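Long-range contacts in putative Glycosidase (Bacteroides thetaiotaomicron, PDB 3R67), which is of unknown function but is probably a glycosidase-like protein of a superfamily built on the five-bladed beta-propeller fold: residues 27-32 / 49-54; 43-48 / 70-75; 81-86 / 113-118; 108-113 / 136-141. All blocks are in the same frame, centred on the assembly; numbering follows the deposited sequence.

Contact 1: residues 27-32 / 49-54; sequences VSPDTT and SDTFNP. With EDO (1,2-ethanediol), chain E.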
loop_
_atom_site.group_PDB
_atom_site.type_symbol
_atom_site.label_atom_id
_atom_site.label_comp_id
_atom_site.label_asym_id
_atom_site.label_seq_id
_atom_site.Cartn_x
_atom_site.Cartn_y
_atom_site.Cartn_z
ATOM N N VAL A 27 -9.548 -7.618 -10.094
ATOM C CA VAL A 27 -10.693 -7.051 -9.364
ATOM C C VAL A 27 -11.176 -5.822 -10.129
ATOM O O VAL A 27 -10.380 -4.957 -10.492
ATOM C CB VAL A 27 -10.418 -6.709 -7.858
ATOM C CG1 VAL A 27 -11.712 -6.288 -7.145
ATOM C CG2 VAL A 27 -9.795 -7.886 -7.112
ATOM N N SER A 28 -12.476 -5.754 -10.359
ATOM C CA SER A 28 -13.190 -4.684 -11.069
ATOM C C SER A 28 -14.420 -4.282 -10.278
ATOM O O SER A 28 -14.866 -5.094 -9.483
ATOM C CB SER A 28 -13.588 -5.133 -12.483
ATOM O OG SER A 28 -12.475 -5.498 -13.275
ATOM N N PRO A 29 -15.003 -3.063 -10.457
ATOM C CA PRO A 29 -16.223 -2.729 -9.715
ATOM C C PRO A 29 -17.389 -3.686 -10.029
ATOM O O PRO A 29 -17.513 -4.194 -11.146
ATOM C CB PRO A 29 -16.558 -1.306 -10.185
ATOM C CG PRO A 29 -15.386 -0.815 -10.836
ATOM C CD PRO A 29 -14.612 -1.963 -11.355
ATOM N N ASP A 30 -18.209 -3.958 -9.015
ATOM C CA ASP A 30 -19.409 -4.770 -9.118
ATOM C C ASP A 30 -20.567 -3.923 -8.612
ATOM O O ASP A 30 -20.593 -3.557 -7.434
ATOM C CB ASP A 30 -19.261 -6.102 -8.353
ATOM C CG ASP A 30 -20.337 -7.139 -8.649
ATOM O OD1 ASP A 30 -21.483 -6.739 -8.970
ATOM O OD2 ASP A 30 -20.053 -8.357 -8.494
ATOM N N THR A 31 -21.486 -3.562 -9.518
ATOM C CA THR A 31 -22.619 -2.695 -9.201
ATOM C C THR A 31 -23.792 -3.481 -8.570
ATOM O O THR A 31 -24.710 -2.853 -8.046
ATOM C CB THR A 31 -23.107 -1.965 -10.475
ATOM O OG1 THR A 31 -23.526 -2.926 -11.436
ATOM C CG2 THR A 31 -22.037 -1.041 -11.087
ATOM N N THR A 32 -23.745 -4.834 -8.571
ATOM C CA THR A 32 -24.842 -5.674 -8.054
ATOM C C THR A 32 -24.670 -6.063 -6.580
ATOM O O THR A 32 -25.647 -6.484 -5.968
ATOM C CB THR A 32 -24.970 -6.965 -8.872
ATOM O OG1 THR A 32 -23.826 -7.794 -8.629
ATOM C CG2 THR A 32 -25.156 -6.704 -10.372
ATOM N N SER A 49 -18.295 1.795 -7.932
ATOM C CA SER A 49 -17.655 2.773 -8.809
ATOM C C SER A 49 -16.212 2.390 -9.150
ATOM O O SER A 49 -15.860 2.439 -10.335
ATOM C CB SER A 49 -17.679 4.169 -8.191
ATOM O OG SER A 49 -17.006 4.218 -6.945
ATOM N N ASP A 50 -15.372 2.040 -8.151
ATOM C CA ASP A 50 -13.958 1.702 -8.385
ATOM C C ASP A 50 -13.422 0.745 -7.331
ATOM O O ASP A 50 -13.822 0.838 -6.174
ATOM C CB ASP A 50 -13.073 2.989 -8.399
ATOM C CG ASP A 50 -13.388 3.959 -9.533
ATOM O OD1 ASP A 50 -13.070 3.640 -10.701
ATOM O OD2 ASP A 50 -14.052 4.980 -9.270
ATOM N N THR A 51 -12.511 -0.166 -7.742
ATOM C CA THR A 51 -11.828 -1.162 -6.895
ATOM C C THR A 51 -10.333 -1.091 -7.200
ATOM O O THR A 51 -9.927 -1.403 -8.322
ATOM C CB THR A 51 -12.396 -2.572 -7.101
ATOM O OG1 THR A 51 -12.206 -2.922 -8.469
ATOM C CG2 THR A 51 -13.861 -2.699 -6.692
ATOM N N PHE A 52 -9.514 -0.640 -6.247
ATOM C CA PHE A 52 -8.091 -0.440 -6.546
ATOM C C PHE A 52 -7.245 -0.571 -5.269
ATOM O O PHE A 52 -7.638 -1.295 -4.365
ATOM C CB PHE A 52 -7.905 0.956 -7.210
ATOM C CG PHE A 52 -8.478 2.152 -6.465
ATOM C CD1 PHE A 52 -9.854 2.326 -6.344
ATOM C CD2 PHE A 52 -7.651 3.158 -5.997
ATOM C CE1 PHE A 52 -10.383 3.433 -5.683
ATOM C CE2 PHE A 52 -8.182 4.286 -5.380
ATOM C CZ PHE A 52 -9.544 4.419 -5.230
ATOM N N ASN A 53 -6.058 0.053 -5.260
ATOM C CA ASN A 53 -5.041 0.141 -4.191
ATOM C C ASN A 53 -5.224 -0.978 -3.147
ATOM O O ASN A 53 -5.832 -0.822 -2.080
ATOM C CB ASN A 53 -5.082 1.518 -3.529
ATOM C CG ASN A 53 -4.666 2.599 -4.496
ATOM O OD1 ASN A 53 -4.286 2.344 -5.657
ATOM N ND2 ASN A 53 -4.830 3.823 -4.082
ATOM N N PRO A 54 -4.639 -2.127 -3.448
ATOM C CA PRO A 54 -4.872 -3.275 -2.579
ATOM C C PRO A 54 -3.726 -3.679 -1.655
ATOM O O PRO A 54 -2.545 -3.498 -1.970
ATOM C CB PRO A 54 -5.056 -4.394 -3.599
ATOM C CG PRO A 54 -4.087 -4.007 -4.723
ATOM C CD PRO A 54 -3.927 -2.516 -4.685
HETATM C C1 EDO E . -2.993 6.549 -6.111
HETATM O O1 EDO E . -4.239 6.224 -5.495
HETATM C C2 EDO E . -2.920 8.052 -6.259
HETATM O O2 EDO E . -3.984 8.522 -7.097
#

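Contact 2: residues 43-48 / 70-75; sequences SVAWES and EDNSAV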
loop_
_atom_site.group_PDB
_atom_site.type_symbol
_atom_site.label_atom_id
_atom_site.label_comp_id
_atom_site.label_asym_id
_atom_site.label_seq_id
_atom_site.Cartn_x
_atom_site.Cartn_y
_atom_site.Cartn_z
ATOM N N SER A 43 -28.617 0.601 2.734
ATOM C CA SER A 43 -27.926 -0.293 1.799
ATOM C C SER A 43 -27.068 0.502 0.858
ATOM O O SER A 43 -27.469 1.556 0.345
ATOM C CB SER A 43 -28.911 -1.142 1.015
ATOM O OG SER A 43 -29.618 -1.952 1.935
ATOM N N VAL A 44 -25.866 0.005 0.658
ATOM C CA VAL A 44 -24.866 0.658 -0.152
ATOM C C VAL A 44 -24.231 -0.351 -1.122
ATOM O O VAL A 44 -23.784 -1.432 -0.721
ATOM C CB VAL A 44 -23.799 1.292 0.809
ATOM C CG1 VAL A 44 -22.586 1.814 0.064
ATOM C CG2 VAL A 44 -24.399 2.390 1.683
ATOM N N ALA A 45 -24.187 0.026 -2.394
ATOM C CA ALA A 45 -23.435 -0.646 -3.461
ATOM C C ALA A 45 -21.977 -0.221 -3.285
ATOM O O ALA A 45 -21.473 0.675 -3.971
ATOM C CB ALA A 45 -24.014 -0.274 -4.821
ATOM N N TRP A 46 -21.337 -0.818 -2.271
ATOM C CA TRP A 46 -20.059 -0.483 -1.672
ATOM C C TRP A 46 -18.843 -0.637 -2.638
ATOM O O TRP A 46 -17.799 -0.055 -2.336
ATOM C CB TRP A 46 -19.840 -1.361 -0.427
ATOM C CG TRP A 46 -19.719 -2.826 -0.739
ATOM C CD1 TRP A 46 -20.736 -3.719 -0.893
ATOM C CD2 TRP A 46 -18.502 -3.558 -0.949
ATOM N NE1 TRP A 46 -20.235 -4.963 -1.174
ATOM C CE2 TRP A 46 -18.865 -4.895 -1.226
ATOM C CE3 TRP A 46 -17.133 -3.211 -0.921
ATOM C CZ2 TRP A 46 -17.912 -5.902 -1.430
ATOM C CZ3 TRP A 46 -16.193 -4.205 -1.146
ATOM C CH2 TRP A 46 -16.586 -5.531 -1.411
ATOM N N GLU A 47 -18.958 -1.358 -3.767
ATOM C CA GLU A 47 -17.832 -1.499 -4.715
ATOM C C GLU A 47 -18.296 -1.203 -6.153
ATOM O O GLU A 47 -17.736 -1.736 -7.102
ATOM C CB GLU A 47 -17.205 -2.918 -4.633
ATOM C CG GLU A 47 -18.184 -4.062 -4.862
ATOM C CD GLU A 47 -17.632 -5.475 -4.831
ATOM O OE1 GLU A 47 -16.393 -5.635 -4.891
ATOM O OE2 GLU A 47 -18.443 -6.428 -4.786
ATOM N N SER A 48 -19.311 -0.354 -6.308
ATOM C CA SER A 48 -19.922 -0.096 -7.601
ATOM C C SER A 48 -19.167 0.904 -8.481
ATOM O O SER A 48 -19.398 0.858 -9.699
ATOM C CB SER A 48 -21.336 0.438 -7.412
ATOM O OG SER A 48 -21.325 1.636 -6.657
ATOM N N GLU A 70 -14.727 1.821 -3.723
ATOM C CA GLU A 70 -15.483 3.073 -3.582
ATOM C C GLU A 70 -16.899 2.863 -4.081
ATOM O O GLU A 70 -17.107 2.199 -5.098
ATOM C CB GLU A 70 -14.807 4.247 -4.308
ATOM C CG GLU A 70 -13.546 4.729 -3.597
ATOM C CD GLU A 70 -12.847 5.916 -4.228
ATOM O OE1 GLU A 70 -12.960 6.084 -5.463
ATOM O OE2 GLU A 70 -12.140 6.652 -3.498
ATOM N N ASP A 71 -17.874 3.392 -3.336
ATOM C CA ASP A 71 -19.290 3.242 -3.626
ATOM C C ASP A 71 -19.816 4.370 -4.526
ATOM O O ASP A 71 -19.057 5.201 -4.995
ATOM C CB ASP A 71 -20.077 3.212 -2.299
ATOM C CG ASP A 71 -19.906 4.395 -1.352
ATOM O OD1 ASP A 71 -19.408 5.460 -1.797
ATOM O OD2 ASP A 71 -20.326 4.282 -0.192
ATOM N N ASN A 72 -21.138 4.383 -4.752
ATOM C CA ASN A 72 -21.818 5.392 -5.558
ATOM C C ASN A 72 -22.630 6.322 -4.623
ATOM O O ASN A 72 -23.814 6.575 -4.837
ATOM C CB ASN A 72 -22.693 4.731 -6.632
ATOM C CG ASN A 72 -23.727 3.735 -6.141
ATOM O OD1 ASN A 72 -23.852 3.456 -4.938
ATOM N ND2 ASN A 72 -24.472 3.138 -7.065
ATOM N N SER A 73 -21.966 6.795 -3.546
ATOM C CA SER A 73 -22.613 7.653 -2.559
ATOM C C SER A 73 -22.802 9.038 -3.156
ATOM O O SER A 73 -23.716 9.756 -2.740
ATOM C CB SER A 73 -21.828 7.695 -1.251
ATOM O OG SER A 73 -20.447 7.930 -1.465
ATOM N N ALA A 74 -22.014 9.356 -4.199
ATOM C CA ALA A 74 -22.128 10.595 -4.963
ATOM C C ALA A 74 -22.103 10.294 -6.482
ATOM O O ALA A 74 -21.896 9.142 -6.872
ATOM C CB ALA A 74 -21.018 11.549 -4.577
ATOM N N VAL A 75 -22.375 11.311 -7.327
ATOM C CA VAL A 75 -22.393 11.161 -8.789
ATOM C C VAL A 75 -21.133 11.840 -9.371
ATOM O O VAL A 75 -20.771 12.944 -8.956
ATOM C CB VAL A 75 -23.700 11.680 -9.484
ATOM C CG1 VAL A 75 -24.873 10.741 -9.233
ATOM C CG2 VAL A 75 -24.053 13.117 -9.094
#

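Contact 3: residues 81-86 / 113-118; sequences TSRLGY and LEWPGG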
loop_
_atom_site.group_PDB
_atom_site.type_symbol
_atom_site.label_atom_id
_atom_site.label_comp_id
_atom_site.label_asym_id
_atom_site.label_seq_id
_atom_site.Cartn_x
_atom_site.Cartn_y
_atom_site.Cartn_z
ATOM N N THR A 81 -17.019 6.910 -0.282
ATOM C CA THR A 81 -16.505 6.229 0.922
ATOM C C THR A 81 -15.680 5.009 0.512
ATOM O O THR A 81 -16.108 4.225 -0.341
ATOM C CB THR A 81 -17.682 5.829 1.852
ATOM O OG1 THR A 81 -18.373 7.010 2.246
ATOM C CG2 THR A 81 -17.233 5.089 3.115
ATOM N N SER A 82 -14.516 4.835 1.133
ATOM C CA SER A 82 -13.665 3.681 0.885
ATOM C C SER A 82 -13.889 2.610 1.965
ATOM O O SER A 82 -13.953 2.904 3.152
ATOM C CB SER A 82 -12.194 4.071 0.812
ATOM O OG SER A 82 -11.972 4.889 -0.323
ATOM N N ARG A 83 -14.075 1.376 1.501
ATOM C CA ARG A 83 -14.267 0.137 2.260
ATOM C C ARG A 83 -13.377 -0.921 1.637
ATOM O O ARG A 83 -13.021 -0.767 0.467
ATOM C CB ARG A 83 -15.745 -0.280 2.273
ATOM C CG ARG A 83 -16.642 0.779 2.907
ATOM C CD ARG A 83 -18.082 0.345 2.841
ATOM N NE ARG A 83 -18.983 1.362 3.389
ATOM C CZ ARG A 83 -19.546 2.316 2.667
ATOM N NH1 ARG A 83 -19.263 2.434 1.377
ATOM N NH2 ARG A 83 -20.381 3.173 3.229
ATOM N N LEU A 84 -13.000 -1.970 2.389
ATOM C CA LEU A 84 -12.097 -2.966 1.829
ATOM C C LEU A 84 -12.824 -4.272 1.510
ATOM O O LEU A 84 -13.486 -4.860 2.365
ATOM C CB LEU A 84 -10.926 -3.254 2.762
ATOM C CG LEU A 84 -10.107 -2.049 3.253
ATOM C CD1 LEU A 84 -8.943 -2.514 4.114
ATOM C CD2 LEU A 84 -9.612 -1.164 2.081
ATOM N N GLY A 85 -12.687 -4.698 0.267
ATOM C CA GLY A 85 -13.229 -5.958 -0.205
ATOM C C GLY A 85 -12.246 -7.078 0.051
ATOM O O GLY A 85 -11.070 -6.826 0.304
ATOM N N TYR A 86 -12.721 -8.326 -0.002
ATOM C CA TYR A 86 -11.892 -9.503 0.242
ATOM C C TYR A 86 -11.907 -10.409 -0.993
ATOM O O TYR A 86 -12.965 -10.885 -1.395
ATOM C CB TYR A 86 -12.441 -10.220 1.482
ATOM C CG TYR A 86 -11.665 -11.432 1.974
ATOM C CD1 TYR A 86 -11.768 -12.668 1.322
ATOM C CD2 TYR A 86 -10.994 -11.401 3.195
ATOM C CE1 TYR A 86 -11.145 -13.806 1.825
ATOM C CE2 TYR A 86 -10.379 -12.532 3.713
ATOM C CZ TYR A 86 -10.437 -13.731 3.017
ATOM O OH TYR A 86 -9.789 -14.838 3.525
ATOM N N LEU A 113 -12.596 9.909 12.864
ATOM C CA LEU A 113 -11.430 9.919 12.011
ATOM C C LEU A 113 -11.704 9.261 10.666
ATOM O O LEU A 113 -11.010 9.586 9.712
ATOM C CB LEU A 113 -10.280 9.187 12.736
ATOM C CG LEU A 113 -9.975 9.666 14.158
ATOM C CD1 LEU A 113 -8.841 8.875 14.770
ATOM C CD2 LEU A 113 -9.670 11.165 14.213
ATOM N N GLU A 114 -12.721 8.378 10.572
ATOM C CA GLU A 114 -13.002 7.604 9.355
ATOM C C GLU A 114 -14.304 8.014 8.628
ATOM O O GLU A 114 -14.502 7.588 7.489
ATOM C CB GLU A 114 -13.095 6.110 9.701
ATOM C CG GLU A 114 -11.771 5.552 10.198
ATOM C CD GLU A 114 -11.731 4.106 10.654
ATOM O OE1 GLU A 114 -12.785 3.437 10.637
ATOM O OE2 GLU A 114 -10.640 3.638 11.045
ATOM N N TRP A 115 -15.154 8.831 9.227
ATOM C CA TRP A 115 -16.386 9.178 8.522
ATOM C C TRP A 115 -16.284 10.599 7.915
ATOM O O TRP A 115 -15.830 11.517 8.602
ATOM C CB TRP A 115 -17.618 9.063 9.455
ATOM C CG TRP A 115 -18.915 9.095 8.702
ATOM C CD1 TRP A 115 -19.806 10.128 8.654
ATOM C CD2 TRP A 115 -19.353 8.138 7.712
ATOM N NE1 TRP A 115 -20.809 9.849 7.751
ATOM C CE2 TRP A 115 -20.529 8.656 7.123
ATOM C CE3 TRP A 115 -18.829 6.940 7.220
ATOM C CZ2 TRP A 115 -21.227 7.968 6.116
ATOM C CZ3 TRP A 115 -19.508 6.275 6.220
ATOM C CH2 TRP A 115 -20.690 6.780 5.680
ATOM N N PRO A 116 -16.664 10.796 6.630
ATOM C CA PRO A 116 -17.285 9.833 5.698
ATOM C C PRO A 116 -16.355 9.215 4.638
ATOM O O PRO A 116 -16.830 8.411 3.848
ATOM C CB PRO A 116 -18.330 10.695 4.973
ATOM C CG PRO A 116 -17.768 12.123 5.018
ATOM C CD PRO A 116 -16.648 12.150 6.045
ATOM N N GLY A 117 -15.078 9.556 4.633
ATOM C CA GLY A 117 -14.130 9.072 3.630
ATOM C C GLY A 117 -13.805 7.593 3.662
ATOM O O GLY A 117 -13.472 7.009 2.624
ATOM N N GLY A 118 -13.876 7.004 4.847
ATOM C CA GLY A 118 -13.604 5.586 5.025
ATOM C C GLY A 118 -12.162 5.200 5.300
ATOM O O GLY A 118 -11.379 5.972 5.866
HETATM O O HOH W 1 -12.122 7.499 0.297
#

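Contact 4: residues 108-113 / 136-141; sequences DNQKEL and YTQWNR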
loop_
_atom_site.group_PDB
_atom_site.type_symbol
_atom_site.label_atom_id
_atom_site.label_comp_id
_atom_site.label_asym_id
_atom_site.label_seq_id
_atom_site.Cartn_x
_atom_site.Cartn_y
_atom_site.Cartn_z
ATOM N N ASP A 108 -17.925 2.888 15.795
ATOM C CA ASP A 108 -16.850 2.424 16.670
ATOM C C ASP A 108 -16.038 3.612 17.179
ATOM O O ASP A 108 -16.379 4.764 16.879
ATOM C CB ASP A 108 -15.949 1.414 15.896
ATOM C CG ASP A 108 -15.368 1.883 14.557
ATOM O OD1 ASP A 108 -15.050 3.085 14.433
ATOM O OD2 ASP A 108 -15.162 1.027 13.665
ATOM N N ASN A 109 -14.932 3.320 17.909
ATOM C CA ASN A 109 -14.003 4.287 18.515
ATOM C C ASN A 109 -13.248 5.143 17.459
ATOM O O ASN A 109 -12.514 6.066 17.843
ATOM C CB ASN A 109 -12.955 3.534 19.400
ATOM C CG ASN A 109 -12.068 2.483 18.714
ATOM O OD1 ASN A 109 -12.452 1.779 17.763
ATOM N ND2 ASN A 109 -10.882 2.273 19.266
ATOM N N GLN A 110 -13.419 4.858 16.155
ATOM C CA GLN A 110 -12.678 5.545 15.091
ATOM C C GLN A 110 -13.577 6.383 14.173
ATOM O O GLN A 110 -13.069 6.915 13.189
ATOM C CB GLN A 110 -11.927 4.509 14.218
ATOM C CG GLN A 110 -10.964 3.605 14.994
ATOM C CD GLN A 110 -9.948 4.403 15.770
ATOM O OE1 GLN A 110 -9.381 5.380 15.287
ATOM N NE2 GLN A 110 -9.690 3.995 16.988
ATOM N N LYS A 111 -14.881 6.521 14.494
ATOM C CA LYS A 111 -15.892 7.202 13.664
ATOM C C LYS A 111 -15.528 8.675 13.333
ATOM O O LYS A 111 -15.763 9.089 12.197
ATOM C CB LYS A 111 -17.298 7.176 14.316
ATOM C CG LYS A 111 -17.451 7.824 15.696
ATOM C CD LYS A 111 -18.793 7.517 16.384
ATOM C CE LYS A 111 -20.019 8.143 15.769
ATOM N NZ LYS A 111 -21.235 7.840 16.580
ATOM N N GLU A 112 -14.931 9.430 14.264
ATOM C CA GLU A 112 -14.573 10.828 13.982
ATOM C C GLU A 112 -13.424 10.947 12.964
ATOM O O GLU A 112 -13.319 11.962 12.266
ATOM C CB GLU A 112 -14.180 11.573 15.262
ATOM C CG GLU A 112 -15.363 11.819 16.197
ATOM C CD GLU A 112 -16.482 12.688 15.648
ATOM O OE1 GLU A 112 -16.239 13.898 15.428
ATOM O OE2 GLU A 112 -17.617 12.176 15.499
ATOM N N LEU A 113 -12.596 9.909 12.864
ATOM C CA LEU A 113 -11.430 9.919 12.011
ATOM C C LEU A 113 -11.704 9.261 10.666
ATOM O O LEU A 113 -11.010 9.586 9.712
ATOM C CB LEU A 113 -10.280 9.187 12.736
ATOM C CG LEU A 113 -9.975 9.666 14.158
ATOM C CD1 LEU A 113 -8.841 8.875 14.770
ATOM C CD2 LEU A 113 -9.670 11.165 14.213
ATOM N N TYR A 136 -3.359 1.486 7.275
ATOM C CA TYR A 136 -4.237 2.100 6.289
ATOM C C TYR A 136 -4.456 3.574 6.586
ATOM O O TYR A 136 -4.053 4.073 7.641
ATOM C CB TYR A 136 -5.587 1.341 6.310
ATOM C CG TYR A 136 -6.386 1.516 7.590
ATOM C CD1 TYR A 136 -6.105 0.755 8.724
ATOM C CD2 TYR A 136 -7.465 2.399 7.646
ATOM C CE1 TYR A 136 -6.821 0.925 9.907
ATOM C CE2 TYR A 136 -8.208 2.562 8.820
ATOM C CZ TYR A 136 -7.883 1.819 9.948
ATOM O OH TYR A 136 -8.612 1.949 11.114
ATOM N N THR A 137 -5.121 4.266 5.667
ATOM C CA THR A 137 -5.462 5.677 5.846
ATOM C C THR A 137 -6.890 5.846 6.303
ATOM O O THR A 137 -7.808 5.310 5.677
ATOM C CB THR A 137 -5.271 6.448 4.529
ATOM O OG1 THR A 137 -4.019 6.146 3.953
ATOM C CG2 THR A 137 -5.447 7.949 4.689
ATOM N N GLN A 138 -7.065 6.627 7.356
ATOM C CA GLN A 138 -8.341 7.110 7.895
ATOM C C GLN A 138 -8.662 8.407 7.207
ATOM O O GLN A 138 -7.801 9.290 7.221
ATOM C CB GLN A 138 -8.274 7.284 9.420
ATOM C CG GLN A 138 -8.085 5.992 10.176
ATOM C CD GLN A 138 -7.996 6.230 11.664
ATOM O OE1 GLN A 138 -7.261 7.105 12.149
ATOM N NE2 GLN A 138 -8.660 5.380 12.427
ATOM N N TRP A 139 -9.848 8.543 6.569
ATOM C CA TRP A 139 -10.148 9.780 5.838
ATOM C C TRP A 139 -11.534 10.297 6.238
ATOM O O TRP A 139 -12.541 9.636 6.016
ATOM C CB TRP A 139 -10.038 9.523 4.323
ATOM C CG TRP A 139 -10.319 10.687 3.411
ATOM C CD1 TRP A 139 -11.164 10.692 2.344
ATOM C CD2 TRP A 139 -9.752 12.005 3.480
ATOM N NE1 TRP A 139 -11.113 11.910 1.704
ATOM C CE2 TRP A 139 -10.251 12.731 2.376
ATOM C CE3 TRP A 139 -8.805 12.619 4.319
ATOM C CZ2 TRP A 139 -9.866 14.054 2.111
ATOM C CZ3 TRP A 139 -8.425 13.919 4.054
ATOM C CH2 TRP A 139 -8.956 14.626 2.965
ATOM N N ASN A 140 -11.564 11.474 6.881
ATOM C CA ASN A 140 -12.813 12.101 7.338
ATOM C C ASN A 140 -13.090 13.393 6.540
ATOM O O ASN A 140 -13.937 14.195 6.938
ATOM C CB ASN A 140 -12.759 12.387 8.856
ATOM C CG ASN A 140 -11.685 13.349 9.302
ATOM O OD1 ASN A 140 -10.899 13.869 8.508
ATOM N ND2 ASN A 140 -11.621 13.614 10.599
ATOM N N ARG A 141 -12.349 13.578 5.422
ATOM C CA ARG A 141 -12.364 14.688 4.450
ATOM C C ARG A 141 -11.735 15.973 5.064
ATOM O O ARG A 141 -11.659 17.005 4.382
ATOM C CB ARG A 141 -13.767 14.991 3.892
ATOM C CG ARG A 141 -14.354 13.796 3.185
ATOM C CD ARG A 141 -15.631 14.067 2.444
ATOM N NE ARG A 141 -16.121 12.787 1.926
ATOM C CZ ARG A 141 -17.375 12.526 1.579
ATOM N NH1 ARG A 141 -18.321 13.446 1.737
ATOM N NH2 ARG A 141 -17.710 11.316 1.147
#

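Contact 1: residues 27-32 / 49-54
The pyrrolidine ring of Pro29 lies against the backbone at Ser49 and Asp50, its CG 3.3 Å from the Ser49 carbonyl O and 3.8 Å from the Asp50 CA. Thr51 points at 27-29; its chi1 of 60° sets OG1 between its own backbone N and carbonyl carbon, where it stands 3.2 Å from Ser28 C, while CG2 packs 3.8 Å from Pro29 CA. Val27 crosses Thr51 at about a right angle, with CG1 3.8 Å from Thr51 CB. The two backbones run nearly antiparallel here, and the contact is carried mainly by van der Waals packing. Beyond it, Asp30 OD1 closes an Asx turn, accepting from Thr32 N at 3.0 Å and from Thr32 OG1 as well. At the far end of 49-54, Asn53 ND2 donates to O1 of a 1,2-ethanediol (2.8 Å), which Asp343 also holds, and is hydrogen-bonded to Asp121 too.

Ser49 and Asp50 form a classic beta bulge opposite Glu70, and Asp50 OD1 pairs with Ser344 OG. Val27 shares backbone hydrogen bonds with Val346 of strand 345-351, and Thr51 with Ser344 just before it, so both segments border the C-terminal strand, consistent with the N-terminal segment taking part in closure of the propeller.

Contact 2: residues 43-48 / 70-75
Ala45 O is approached by three groups. Ser48 OG, set between its own backbone N and carbonyl carbon (chi1 59°), donates to it at 2.9 Å, tilted 25° from the carbonyl plane; across the contact Asp71 CA makes a bent CA-H...O contact with it at 3.4 Å. A weak bond from Ser48 N adds to the grip. Having bonded back to Ala45, the Ser48 hydroxyl is left lying above the side-chain amide of Asn72, with OG 3.2 Å from Asn72 CG, and the Ala45 methyl lies on the same side of that amide, 3.7 Å from Asn72 OD1.

On the strand side, Val44 CG1 rests 3.4 Å from Asp71 OD2. That carboxylate is well engaged: OD2 forms a salt bridge with Arg83, while OD1 takes Thr81 N and, from above its plane, Ser73 OG at 2.7 Å. These partners fix its rotation. Glu47 folds its CG over the centre of the Trp46 ring, 3.7 Å above the plane, and its carboxylate goes on to Arg97, Thr33 and Tyr67.

The backbone of 43-48 combines an inverse gamma turn centred on Ala45 with a type I beta turn from Ala45 to Ser48. It packs on the connection between the second and third strands of an antiparallel four-stranded sheet, the kind of sheet that forms a propeller blade.

Contact 3: residues 81-86 / 113-118
A chi1 of -61° turns Thr81 OG1 anti to its own carbonyl carbon and CG2 anti to its backbone N, so the hydroxyl meets Pro116 O while the methyl comes near the Trp115 indole, itself swung over with CG anti to the backbone N. The contact joins two successive blades of the propeller, the third strand of one (82-89) to the lead-in of the first strand of the next (118-126).

Thr81 OG1 donates to Pro116 O at 2.6 Å, almost in line with the carbonyl bond; the peptide before Pro116 is cis. Thr81 CG2 lies 4.0 Å from Trp115 CZ3 and also sits 3.5 Å above the plane of the Arg83 guanidinium, over its centre. That guanidinium is held by a salt bridge to Asp71. Ser82 N donates to Gly117 O at 2.8 Å with a nearly straight N-H...O angle of 165°, although it approaches from above the carbonyl plane. A water lies 2.7 Å from both Ser82 OG and Gly117 O; the same hydroxyl also pairs with Arg68.

Ser82 and Gly118 form a single beta bridge. Gly118 adopts backbone angles that call for glycine, and its CA lies 3.3 Å from Ser82 O in a CA-H...O contact.

Contact 4: residues 108-113 / 136-141
The side-chain amides of Gln110 and Gln138 meet with their planes 22° apart. Gln110 bends at chi2 (-56°) while Gln138 is extended beyond CG, which brings OE1 and NE2 together: Gln138 NE2 donates to Gln110 OE1 at 2.9 Å, in the plane of its own amide but tilted 31° from that of the acceptor carbonyl. Leu113 covers one face of the Gln138 amide: CB stands over the Gln138 CD at 3.9 Å, and CD1 comes in more slantwise to 3.5 Å from Gln138 OE1. This oxygen is buried without any polar partner in the model, whereas NE2 has a second one in the Glu114 carboxylate.

Asn140 makes the other link. Its ND2 bonds to Glu112 O at 2.9 Å, nearly straight and with the donor in the carbonyl plane. Its OD1 accepts from Lys142 N and Gln143 N, which pins the amide at both ends. Before the helix, Asp108 OD1 takes Gln110 N at 3.0 Å in an Asx turn; Gln110 is the N-cap residue.

The short helix 111-114 thus lies against the end of strand 132-139, the second strand of its blade. Leu113 extends the packing to Arg145 of strand 144-151 and Pro162 of strand 158-162, and Gln110 touches Lys159 of the latter strand.

The four contacts follow the chain from the N-terminal segment through one blade into the next. Contacts 1 and 2, with centres 10 Å apart, meet at the start of strand 50-59, where Asp50 O accepts from Glu70 N at 2.8 Å. Contact 2 passes to contact 3, 11 Å away, through Asp71 OD2 and Arg83 NH1 (2.6 Å). Contacts 3 and 4 share Leu113 and helix 111-114, and Glu114 OE2 reaches Tyr136 OH at 2.6 Å. Contacts 1 and 4 do not touch, their nearest atoms being about 8 Å apart, but each has a 1,2-ethanediol nearby, bonded to Asn53 in contact 1 and about 3 Å from the Trp139 side chain in contact 4.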